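Local coordinates for protein homospermidine synthase (Legionella pneumophila subsp. pneumophila str. Philadelphia 1, PDB 2PH5) that binds NAD and probably makes homospermidine, transferring an aminobutyl group between polyamines, at residues Gly199-His204 with Leu460-Gln465; Glu456-Ser461 with Phe466-Val471; Ile94-Leu99 with Ala108-Ala113; Thr115-Glu120 with Tyr135-Glu140. All coordinates share one frame; numbering follows the deposited sequence.

Contact 1. Residues Gly199-His204 with Leu460-Gln465; sequences GIKVIH and LSDPWQ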
# COMPACT_ATOMS: atom_id res chain seq x y z
N GLY A 199 -12.35 16.17 29.61
CA GLY A 199 -12.99 15.01 28.99
C GLY A 199 -12.20 14.25 27.93
O GLY A 199 -12.76 13.47 27.16
N ILE A 200 -10.89 14.49 27.90
CA ILE A 200 -10.02 13.83 26.96
C ILE A 200 -9.98 12.35 27.25
O ILE A 200 -9.51 11.93 28.32
CB ILE A 200 -8.60 14.37 27.05
CG1 ILE A 200 -8.63 15.90 26.96
CG2 ILE A 200 -7.75 13.79 25.93
CD1 ILE A 200 -9.23 16.42 25.67
N LYS A 201 -10.47 11.55 26.31
CA LYS A 201 -10.49 10.10 26.47
C LYS A 201 -9.35 9.44 25.71
O LYS A 201 -8.88 8.36 26.08
CB LYS A 201 -11.82 9.54 25.99
CG LYS A 201 -13.02 9.95 26.83
CD LYS A 201 -14.30 9.44 26.19
CE LYS A 201 -15.50 9.66 27.08
NZ LYS A 201 -16.66 8.93 26.53
N VAL A 202 -8.91 10.09 24.63
CA VAL A 202 -7.84 9.54 23.82
C VAL A 202 -7.07 10.62 23.05
O VAL A 202 -7.66 11.57 22.52
CB VAL A 202 -8.40 8.47 22.83
CG1 VAL A 202 -9.60 9.02 22.10
CG2 VAL A 202 -7.33 8.04 21.83
N ILE A 203 -5.75 10.47 23.01
CA ILE A 203 -4.86 11.38 22.32
C ILE A 203 -4.09 10.62 21.24
O ILE A 203 -3.47 9.60 21.53
CB ILE A 203 -3.81 12.01 23.27
CG1 ILE A 203 -4.48 12.94 24.29
CG2 ILE A 203 -2.78 12.77 22.46
CD1 ILE A 203 -3.47 13.67 25.18
N HIS A 204 -4.12 11.12 20.01
CA HIS A 204 -3.38 10.49 18.92
C HIS A 204 -2.29 11.42 18.43
O HIS A 204 -2.42 12.65 18.50
CB HIS A 204 -4.27 10.20 17.70
CG HIS A 204 -5.18 9.02 17.85
ND1 HIS A 204 -6.14 8.70 16.91
CD2 HIS A 204 -5.28 8.08 18.82
CE1 HIS A 204 -6.79 7.63 17.30
NE2 HIS A 204 -6.29 7.23 18.45
N LEU A 460 -21.62 2.02 19.53
CA LEU A 460 -22.30 3.30 19.35
C LEU A 460 -22.34 4.13 20.63
O LEU A 460 -22.52 5.35 20.58
CB LEU A 460 -23.73 3.06 18.87
CG LEU A 460 -23.83 2.34 17.51
CD1 LEU A 460 -25.28 2.00 17.19
CD2 LEU A 460 -23.22 3.23 16.44
N SER A 461 -22.17 3.46 21.76
CA SER A 461 -22.19 4.10 23.06
C SER A 461 -21.10 5.15 23.24
O SER A 461 -21.33 6.23 23.78
CB SER A 461 -22.05 3.03 24.15
OG SER A 461 -21.47 3.56 25.32
N ASP A 462 -19.90 4.82 22.79
CA ASP A 462 -18.78 5.73 22.92
C ASP A 462 -17.85 5.56 21.73
O ASP A 462 -17.08 4.60 21.66
CB ASP A 462 -18.04 5.43 24.22
CG ASP A 462 -16.82 6.30 24.40
OD1 ASP A 462 -16.03 6.02 25.32
OD2 ASP A 462 -16.66 7.25 23.61
N PRO A 463 -17.91 6.50 20.79
CA PRO A 463 -17.09 6.48 19.58
C PRO A 463 -15.60 6.49 19.86
O PRO A 463 -14.80 5.99 19.08
CB PRO A 463 -17.56 7.72 18.83
CG PRO A 463 -17.89 8.67 19.93
CD PRO A 463 -18.60 7.80 20.93
N TRP A 464 -15.23 7.04 21.01
CA TRP A 464 -13.82 7.10 21.34
C TRP A 464 -13.25 5.83 21.93
O TRP A 464 -12.18 5.85 22.54
CB TRP A 464 -13.60 8.27 22.28
CG TRP A 464 -14.14 9.52 21.70
CD1 TRP A 464 -14.99 10.39 22.31
CD2 TRP A 464 -13.86 10.06 20.40
NE1 TRP A 464 -15.25 11.45 21.47
CE2 TRP A 464 -14.56 11.28 20.30
CE3 TRP A 464 -13.07 9.64 19.32
CZ2 TRP A 464 -14.51 12.08 19.15
CZ3 TRP A 464 -13.01 10.44 18.18
CH2 TRP A 464 -13.73 11.65 18.11
N GLN A 465 -13.95 4.71 21.76
CA GLN A 465 -13.47 3.43 22.27
C GLN A 465 -12.49 2.81 21.27
O GLN A 465 -12.76 2.79 20.07
CB GLN A 465 -14.63 2.45 22.47
CG GLN A 465 -15.50 2.77 23.67
CD GLN A 465 -14.87 2.33 24.97
OE1 GLN A 465 -14.92 3.04 25.97
NE2 GLN A 465 -14.28 1.15 24.98
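Lys201, half of a classic beta bulge, reaches to the carboxylate of Asp462, itself part of an Asx turn. Lys201 and Val202 both face Met364 of strand 352-364, and this bulge opens the long strand 202-213 of the mixed sheet. Across from it, Asp462-Gln465 forms a type I beta turn, closed by Gln465 N to Asp462 O at 3.1 Å, just before helix 466-469. The lysine chain is fully extended beyond CG, with chi2 to chi4 all within about 10° of 180°, and this carries the ammonium group to the carboxylate. The salt bridge from Lys201 NZ to Asp462 OD1 measures 3.2 Å, and as a hydrogen bond it is weak. Asp462 OD2 accepts from Trp464 N at 3.0 Å, the N-H coming from above the carboxylate plane, 56° out of it; the nearby lysine would probably favour the ionised acid. The Trp464 side chain crosses those of Lys201 and Val202 at about a right angle. Lys201 CD lies 4.1 Å from Trp464 CD1, meeting the indole obliquely, while Pro463 CG sits 4.0 Å above one indole face, offset toward the rim. Beside the indole, Val202 CG1 touches Trp464 CB at 4.1 Å.

Contact 2. Residues Glu456-Ser461 with Phe466-Val471; sequences EEVDLS and FFNIRV
Asn468 grips the backbone of Asp459 with both ends of its amide. Asp459 N donates to Asn468 OD1 at 2.6 Å, nearly straight at 170° and in the carbonyl plane, on a lone pair. The return bond, Asn468 ND2 to Asp459 O, is 3.1 Å long and bends to 148°, its donor tilted from the plane of the accepting carbonyl. Two bonds to one residue fix the rotation of the amide, and bring its oxygen alongside Val458 CB. Asp459 OD1 turns elsewhere, to His249, while OD2 makes a weak bond with Ser461 N. The contact thus joins the irregular chain after strand 436-442 to the short helix 466-469 by side-chain-to-backbone pairing. One residue earlier on that helix, Phe467, CG anti to the backbone N, sets its ring obliquely alongside Glu457. Glu457 OE2 comes within 3.7 Å of Phe467 CZ, carboxylate and ring planes 59° apart, and Glu457 O lies 3.6 Å from Phe467 CE2. Asp459 N approaches the same ring at its edge, and His249 stacks on it. Farther out, the poorly ordered and less certainly placed Glu456 chain runs toward the helix end: OE1 accepts from Asn472 N and OE2 forms a salt bridge with Arg277.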
# COMPACT_ATOMS: atom_id res chain seq x y z
N GLU A 456 -18.58 -3.69 10.36
CA GLU A 456 -17.63 -3.98 11.43
C GLU A 456 -18.30 -3.66 12.76
O GLU A 456 -18.83 -2.57 12.95
CB GLU A 456 -16.35 -3.15 11.26
CG GLU A 456 -15.36 -3.29 12.41
CD GLU A 456 -13.99 -2.64 12.12
OE1 GLU A 456 -13.17 -2.56 13.06
OE2 GLU A 456 -13.75 -2.23 10.96
N GLU A 457 -18.27 -4.61 13.69
CA GLU A 457 -18.88 -4.41 15.00
C GLU A 457 -18.37 -3.13 15.65
O GLU A 457 -17.16 -2.93 15.78
CB GLU A 457 -18.59 -5.62 15.89
CG GLU A 457 -19.55 -5.81 17.05
CD GLU A 457 -19.32 -7.12 17.78
OE1 GLU A 457 -19.32 -8.17 17.11
OE2 GLU A 457 -19.14 -7.09 19.02
N VAL A 458 -19.28 -2.26 16.04
CA VAL A 458 -18.90 -1.00 16.66
C VAL A 458 -19.65 -0.77 17.96
O VAL A 458 -20.65 -1.42 18.24
CB VAL A 458 -19.19 0.18 15.72
CG1 VAL A 458 -18.33 0.07 14.47
CG2 VAL A 458 -20.66 0.20 15.36
N ASP A 459 -19.16 0.17 18.75
CA ASP A 459 -19.78 0.51 20.03
C ASP A 459 -20.34 1.93 19.90
O ASP A 459 -19.62 2.92 20.10
CB ASP A 459 -18.71 0.43 21.13
CG ASP A 459 -19.28 0.65 22.52
OD1 ASP A 459 -18.51 0.48 23.50
OD2 ASP A 459 -20.47 0.99 22.64
N LEU A 460 -21.62 2.02 19.53
CA LEU A 460 -22.30 3.30 19.35
C LEU A 460 -22.34 4.13 20.63
O LEU A 460 -22.52 5.35 20.58
CB LEU A 460 -23.73 3.06 18.87
CG LEU A 460 -23.83 2.34 17.51
CD1 LEU A 460 -25.28 2.00 17.19
CD2 LEU A 460 -23.22 3.23 16.44
N SER A 461 -22.17 3.46 21.76
CA SER A 461 -22.19 4.10 23.06
C SER A 461 -21.10 5.15 23.24
O SER A 461 -21.33 6.23 23.78
CB SER A 461 -22.05 3.03 24.15
OG SER A 461 -21.47 3.56 25.32
N PHE A 466 -11.38 2.29 21.77
CA PHE A 466 -10.39 1.67 20.89
C PHE A 466 -11.05 0.61 20.01
O PHE A 466 -10.64 0.38 18.87
CB PHE A 466 -9.25 1.05 21.71
CG PHE A 466 -8.09 0.59 20.88
CD1 PHE A 466 -7.75 -0.76 20.84
CD2 PHE A 466 -7.34 1.50 20.13
CE1 PHE A 466 -6.69 -1.20 20.05
CE2 PHE A 466 -6.27 1.07 19.34
CZ PHE A 466 -5.95 -0.28 19.30
N PHE A 467 -12.11 0.00 20.53
CA PHE A 467 -12.86 -1.01 19.81
C PHE A 467 -13.35 -0.46 18.46
O PHE A 467 -13.45 -1.21 17.48
CB PHE A 467 -14.05 -1.45 20.68
CG PHE A 467 -14.77 -2.67 20.18
CD1 PHE A 467 -14.18 -3.93 20.27
CD2 PHE A 467 -16.05 -2.57 19.66
CE1 PHE A 467 -14.87 -5.06 19.85
CE2 PHE A 467 -16.75 -3.69 19.24
CZ PHE A 467 -16.16 -4.95 19.33
N ASN A 468 -13.65 0.84 18.40
CA ASN A 468 -14.12 1.47 17.15
C ASN A 468 -12.99 2.02 16.29
O ASN A 468 -13.10 2.08 15.06
CB ASN A 468 -15.08 2.63 17.44
CG ASN A 468 -16.32 2.21 18.19
OD1 ASN A 468 -17.02 1.27 17.80
ND2 ASN A 468 -16.62 2.91 19.28
N ILE A 469 -11.90 2.43 16.93
CA ILE A 469 -10.77 3.00 16.21
C ILE A 469 -9.92 1.96 15.47
O ILE A 469 -9.57 2.16 14.31
CB ILE A 469 -9.91 3.85 17.17
CG1 ILE A 469 -10.76 5.05 17.64
CG2 ILE A 469 -8.64 4.33 16.47
CD1 ILE A 469 -10.25 5.74 18.89
N ARG A 470 -9.61 0.85 16.13
CA ARG A 470 -8.82 -0.17 15.47
C ARG A 470 -9.59 -0.81 14.33
O ARG A 470 -10.69 -1.32 14.51
CB ARG A 470 -8.40 -1.26 16.44
CG ARG A 470 -7.49 -2.26 15.77
CD ARG A 470 -7.41 -3.51 16.55
NE ARG A 470 -6.54 -4.49 15.93
CZ ARG A 470 -6.09 -5.57 16.56
NH1 ARG A 470 -5.30 -6.44 15.94
NH2 ARG A 470 -6.44 -5.77 17.82
N VAL A 471 -8.99 -0.80 13.15
CA VAL A 471 -9.59 -1.37 11.96
C VAL A 471 -9.50 -2.89 12.03
O VAL A 471 -8.50 -3.48 11.63
CB VAL A 471 -8.88 -0.86 10.70
CG1 VAL A 471 -9.48 -1.49 9.45
CG2 VAL A 471 -8.99 0.66 10.64

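Contact 3. Residues Ile94-Leu99 with Ala108-Ala113; sequences ISSLAL and ALYINA. With NAD (nicotinamide-adenine-dinucleotide), chain C.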
# COMPACT_ATOMS: atom_id res chain seq x y z
N ILE A 94 24.83 4.09 19.70
CA ILE A 94 25.74 4.54 20.76
C ILE A 94 24.96 4.84 22.03
O ILE A 94 23.96 5.55 22.01
CB ILE A 94 26.52 5.81 20.37
CG1 ILE A 94 27.29 5.59 19.07
CG2 ILE A 94 27.52 6.16 21.47
CD1 ILE A 94 28.06 6.81 18.60
N SER A 95 25.42 4.29 23.15
CA SER A 95 24.77 4.46 24.45
C SER A 95 24.52 5.90 24.91
O SER A 95 25.45 6.59 25.31
CB SER A 95 25.57 3.70 25.51
OG SER A 95 25.15 4.03 26.82
N SER A 96 23.27 6.34 24.85
CA SER A 96 22.91 7.69 25.30
C SER A 96 23.31 7.83 26.77
O SER A 96 23.83 8.86 27.18
CB SER A 96 21.41 7.92 25.17
OG SER A 96 20.93 7.62 23.87
N LEU A 97 23.05 6.79 27.54
CA LEU A 97 23.37 6.78 28.96
C LEU A 97 24.85 7.04 29.17
O LEU A 97 25.24 7.87 29.99
CB LEU A 97 23.02 5.42 29.56
CG LEU A 97 23.18 5.22 31.07
CD1 LEU A 97 22.28 6.17 31.85
CD2 LEU A 97 22.84 3.77 31.39
N ALA A 98 25.67 6.32 28.40
CA ALA A 98 27.11 6.47 28.50
C ALA A 98 27.53 7.89 28.10
O ALA A 98 28.36 8.50 28.78
CB ALA A 98 27.80 5.43 27.62
N LEU A 99 26.96 8.40 27.02
CA LEU A 99 27.28 9.75 26.54
C LEU A 99 26.83 10.82 27.55
O LEU A 99 27.55 11.79 27.81
CB LEU A 99 26.61 10.00 25.19
CG LEU A 99 27.32 9.82 23.84
CD1 LEU A 99 28.59 9.01 23.91
CD2 LEU A 99 26.32 9.20 22.89
N ALA A 108 29.73 19.37 30.11
CA ALA A 108 29.16 19.79 28.82
C ALA A 108 27.66 19.48 28.67
O ALA A 108 27.15 18.54 29.28
CB ALA A 108 29.94 19.14 27.68
N LEU A 109 26.97 20.29 27.88
CA LEU A 109 25.54 20.12 27.62
C LEU A 109 25.31 18.92 26.72
O LEU A 109 26.23 18.43 26.06
CB LEU A 109 24.98 21.37 26.94
CG LEU A 109 24.31 22.44 27.80
CD1 LEU A 109 24.72 22.30 29.28
CD2 LEU A 109 24.67 23.81 27.24
N TYR A 110 24.08 18.45 26.65
CA TYR A 110 23.80 17.30 25.81
C TYR A 110 22.34 17.29 25.42
O TYR A 110 21.50 17.76 26.18
CB TYR A 110 24.14 16.01 26.56
CG TYR A 110 23.67 14.74 25.89
CD1 TYR A 110 22.31 14.38 25.90
CD2 TYR A 110 24.57 13.87 25.27
CE1 TYR A 110 21.87 13.20 25.31
CE2 TYR A 110 24.13 12.69 24.68
CZ TYR A 110 22.78 12.36 24.71
OH TYR A 110 22.34 11.17 24.17
N ILE A 111 22.06 16.77 24.23
CA ILE A 111 20.70 16.63 23.71
C ILE A 111 20.66 15.45 22.73
O ILE A 111 21.69 15.07 22.19
CB ILE A 111 20.25 17.90 22.92
CG1 ILE A 111 18.79 17.76 22.50
CG2 ILE A 111 21.06 18.06 21.64
CD1 ILE A 111 18.20 19.03 21.95
N ASN A 112 19.49 14.86 22.54
CA ASN A 112 19.33 13.78 21.58
C ASN A 112 17.89 13.77 21.12
O ASN A 112 17.01 14.38 21.74
CB ASN A 112 19.73 12.40 22.16
CG ASN A 112 18.68 11.79 23.11
OD1 ASN A 112 18.88 10.70 23.64
ND2 ASN A 112 17.57 12.49 23.31
N ALA A 113 17.65 13.10 20.00
CA ALA A 113 16.31 13.00 19.46
C ALA A 113 15.74 11.62 19.80
O ALA A 113 14.60 11.31 19.44
CB ALA A 113 16.35 13.22 17.95
PA NAD C . 21.01 7.87 10.27
O1A NAD C . 21.15 6.37 10.32
O2A NAD C . 20.65 8.50 8.97
O5B NAD C . 22.36 8.59 10.82
C5B NAD C . 22.97 8.15 12.03
C4B NAD C . 24.47 8.52 11.97
O4B NAD C . 25.04 8.02 13.16
C3B NAD C . 25.24 7.88 10.80
O3B NAD C . 25.91 8.89 10.04
C2B NAD C . 26.20 6.93 11.47
O2B NAD C . 27.43 6.76 10.80
C1B NAD C . 26.32 7.49 12.89
N9A NAD C . 26.61 6.51 13.94
C8A NAD C . 26.20 5.17 13.90
N7A NAD C . 27.13 4.35 14.43
C5A NAD C . 28.16 5.14 14.80
C6A NAD C . 29.38 4.84 15.41
N6A NAD C . 29.75 3.61 15.76
N1A NAD C . 30.24 5.90 15.65
C2A NAD C . 29.92 7.20 15.32
N3A NAD C . 28.72 7.52 14.73
C4A NAD C . 27.87 6.48 14.49
O3 NAD C . 19.86 8.20 11.31
PN NAD C . 19.23 9.58 11.85
O1N NAD C . 17.76 9.44 11.76
O2N NAD C . 19.91 10.71 11.12
O5D NAD C . 19.77 9.36 13.32
C5D NAD C . 19.55 10.22 14.42
C4D NAD C . 18.41 9.59 15.19
O4D NAD C . 17.40 10.54 15.37
C3D NAD C . 17.92 8.28 15.77
O3D NAD C . 18.44 8.05 17.07
C2D NAD C . 16.41 8.48 15.77
O2D NAD C . 15.73 7.67 16.68
C1D NAD C . 16.27 9.98 16.01
N1N NAD C . 15.12 10.66 15.37
C2N NAD C . 14.19 11.32 16.14
C3N NAD C . 13.12 11.97 15.48
C7N NAD C . 12.08 12.72 16.22
O7N NAD C . 11.09 13.33 15.49
N7N NAD C . 12.08 12.84 17.54
C4N NAD C . 13.01 11.94 14.05
C5N NAD C . 13.98 11.24 13.30
C6N NAD C . 15.03 10.61 13.94
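The NAD-binding Rossmann domain supplies this contact, in which Ser96 and Leu99 at the start of helix 96-106 pack on Tyr110 of strand 109-112. Tyr110 carries most of the packing. Its CG stands anti to the backbone N (chi1 170°), which raises the ring from the strand to the side of the helix that faces the sheet. There Leu99 CB meets Tyr110 CE2 at 3.7 Å, in an oblique approach to the ring, and the phenol oxygen ends beside the first helical turn, with Tyr110 OH 3.5 Å from Ser96 CB. That hydroxyl is hydrogen-bonded to Asp89, so a buried polar atom is satisfied by the neighbouring strand. Strand 86-89, helix 96-106 and strand 109-112 make a beta-alpha-beta unit of the parallel sheet, and the contact packs its helix onto its second strand. Ser95 is the N-cap: its OG accepts from Ala98 N at 2.8 Å with an angle of 156°, and Leu99 N bonds to Ser95 O at 2.9 Å. Ser96 OG instead pairs with the backbone N of Glu116. The two ends of the coenzyme lie close to different segments. Ile94 CD1 approaches the adenine at NAD N1A, 3.8 Å away, whereas Ala113 borders the nicotinamide, its CB 3.4 Å and its O 3.3 Å from NAD C2N.

Contact 4. Residues Thr115-Glu120 with Tyr135-Glu140; sequences TEPWKE and YSLREE
Leu137 packs tightly against Pro117 and Thr115, whereas Arg138 and Glu140 on the same helix make their salt bridges with residues outside the two segments. The tight part is a branched methyl pair set across a pyrrolidine ring: Leu137 and Pro117 meet at about a right angle, with Leu137 CD2 3.4 Å from Pro117 CB and Leu137 CD1 3.7 Å from Pro117 CD. Both branches therefore engage the ring, one toward CB and the other toward CD. Leu137 CG lies anti to the carbonyl carbon (chi1 -83°), which directs the fork at the proline. Thr115 slides past Leu137 in the opposite direction, its CG2 4.1 Å from Leu137 CB and 3.8 Å from Leu137 O. This joins the loop after strand 109-112 to helix 134-142 within the NAD-binding Rossmann domain.

On the looser side, Arg138 pairs with Glu417 and Glu140 with Arg132. The CB of Glu116 points away from the helix, and its side chain comes to about 4 Å from the bound NAD. At the far end of the loop Lys119 and Glu120 are exposed to solvent. With van der Waals packing and no polar bond between the two segments, cohesion here probably depends on shape and on burial of Leu137, while charge pairing and coenzyme contact engage groups outside the two segments.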
# COMPACT_ATOMS: atom_id res chain seq x y z
N THR A 115 16.62 7.99 22.75
CA THR A 115 17.52 7.23 23.62
C THR A 115 17.95 5.94 22.94
O THR A 115 17.12 5.16 22.50
CB THR A 115 16.85 6.92 24.97
OG1 THR A 115 16.66 8.14 25.70
CG2 THR A 115 17.71 5.97 25.80
N GLU A 116 19.25 5.74 22.84
CA GLU A 116 19.80 4.56 22.18
C GLU A 116 20.84 3.83 23.03
O GLU A 116 21.52 4.44 23.86
CB GLU A 116 20.44 4.97 20.85
CG GLU A 116 19.49 5.54 19.82
CD GLU A 116 18.80 4.47 19.01
OE1 GLU A 116 19.50 3.57 18.50
OE2 GLU A 116 17.55 4.52 18.87
N PRO A 117 20.98 2.51 22.83
CA PRO A 117 21.93 1.68 23.57
C PRO A 117 23.13 1.41 22.66
O PRO A 117 23.17 1.90 21.53
CB PRO A 117 21.14 0.42 23.82
CG PRO A 117 20.47 0.24 22.47
CD PRO A 117 20.01 1.66 22.11
N TRP A 118 24.11 0.64 23.14
CA TRP A 118 25.26 0.30 22.32
C TRP A 118 24.82 -0.66 21.22
O TRP A 118 23.91 -1.47 21.43
CB TRP A 118 26.36 -0.36 23.16
CG TRP A 118 27.14 0.59 24.01
CD1 TRP A 118 27.13 0.67 25.38
CD2 TRP A 118 28.05 1.60 23.56
NE1 TRP A 118 27.97 1.67 25.80
CE2 TRP A 118 28.55 2.25 24.70
CE3 TRP A 118 28.49 2.02 22.30
CZ2 TRP A 118 29.47 3.30 24.63
CZ3 TRP A 118 29.41 3.06 22.22
CH2 TRP A 118 29.89 3.69 23.38
N LYS A 119 25.45 -0.58 20.05
CA LYS A 119 25.09 -1.45 18.93
C LYS A 119 25.31 -2.92 19.28
O LYS A 119 26.37 -3.29 19.78
CB LYS A 119 25.94 -1.11 17.70
CG LYS A 119 25.44 -1.78 16.41
CD LYS A 119 26.40 -1.56 15.25
CE LYS A 119 27.70 -2.33 15.44
NZ LYS A 119 27.48 -3.81 15.38
N GLU A 120 24.31 -3.75 19.02
CA GLU A 120 24.41 -5.18 19.29
C GLU A 120 23.46 -5.97 18.40
O GLU A 120 23.62 -5.97 17.17
CB GLU A 120 24.13 -5.47 20.77
CG GLU A 120 25.36 -5.29 21.65
CD GLU A 120 25.03 -5.05 23.11
OE1 GLU A 120 24.58 -3.93 23.44
OE2 GLU A 120 25.21 -5.99 23.92
N TYR A 135 11.43 0.33 26.96
CA TYR A 135 11.09 0.68 28.33
C TYR A 135 12.35 0.78 29.20
O TYR A 135 12.61 1.82 29.81
CB TYR A 135 10.15 -0.38 28.92
CG TYR A 135 9.77 -0.14 30.37
CD1 TYR A 135 9.78 -1.19 31.30
CD2 TYR A 135 9.42 1.14 30.83
CE1 TYR A 135 9.44 -0.98 32.64
CE2 TYR A 135 9.08 1.36 32.17
CZ TYR A 135 9.10 0.30 33.06
OH TYR A 135 8.78 0.52 34.38
N SER A 136 13.12 -0.31 29.25
CA SER A 136 14.35 -0.37 30.04
C SER A 136 15.29 0.78 29.71
O SER A 136 15.79 1.46 30.61
CB SER A 136 15.07 -1.71 29.82
OG SER A 136 15.42 -1.90 28.46
N LEU A 137 15.53 0.99 28.42
CA LEU A 137 16.41 2.06 27.97
C LEU A 137 16.07 3.39 28.60
O LEU A 137 16.97 4.14 29.00
CB LEU A 137 16.34 2.20 26.45
CG LEU A 137 17.21 1.25 25.64
CD1 LEU A 137 16.97 1.50 24.16
CD2 LEU A 137 18.68 1.45 25.99
N ARG A 138 14.78 3.69 28.70
CA ARG A 138 14.32 4.95 29.28
C ARG A 138 14.50 4.94 30.80
O ARG A 138 15.04 5.88 31.37
CB ARG A 138 12.85 5.20 28.92
CG ARG A 138 12.54 6.65 28.55
CD ARG A 138 11.93 7.46 29.70
NE ARG A 138 10.56 7.03 30.00
CZ ARG A 138 9.70 7.70 30.76
NH1 ARG A 138 8.49 7.21 30.97
NH2 ARG A 138 10.03 8.87 31.30
N GLU A 139 14.04 3.87 31.45
CA GLU A 139 14.18 3.80 32.90
C GLU A 139 15.64 3.76 33.32
O GLU A 139 16.01 4.35 34.33
CB GLU A 139 13.45 2.58 33.46
CG GLU A 139 12.05 2.91 33.97
CD GLU A 139 11.82 2.40 35.38
OE1 GLU A 139 11.70 1.17 35.56
OE2 GLU A 139 11.76 3.24 36.31
N GLU A 140 16.47 3.09 32.53
CA GLU A 140 17.89 2.98 32.82
C GLU A 140 18.52 4.36 32.90
O GLU A 140 19.34 4.64 33.78
CB GLU A 140 18.59 2.16 31.74
CG GLU A 140 20.02 1.75 32.07
CD GLU A 140 20.70 1.05 30.90
OE1 GLU A 140 21.74 0.38 31.11
OE2 GLU A 140 20.19 1.17 29.76

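How the contacts relate
Contact 3 is the buried member of the set; contacts 1, 2 and 4 are partly buried. Contacts 1 and 2 lie next to each other, their centres 10 Å apart, and share Leu460 and Ser461 of the C-terminal chain, one fixing it to the mixed sheet and the other to helix 466-469. Contact 1 mixes a salt bridge with packing on Trp464, whereas contact 2 is led by a paired amide. Contacts 3 and 4, centres 11 Å apart, belong to the coenzyme domain and touch where the start of helix 96-106 meets the loop 115-120. Between their own segments both rely on packing. Contacts 1 and 3 sit on opposite sides of the chain's centre, about 37 Å between centres.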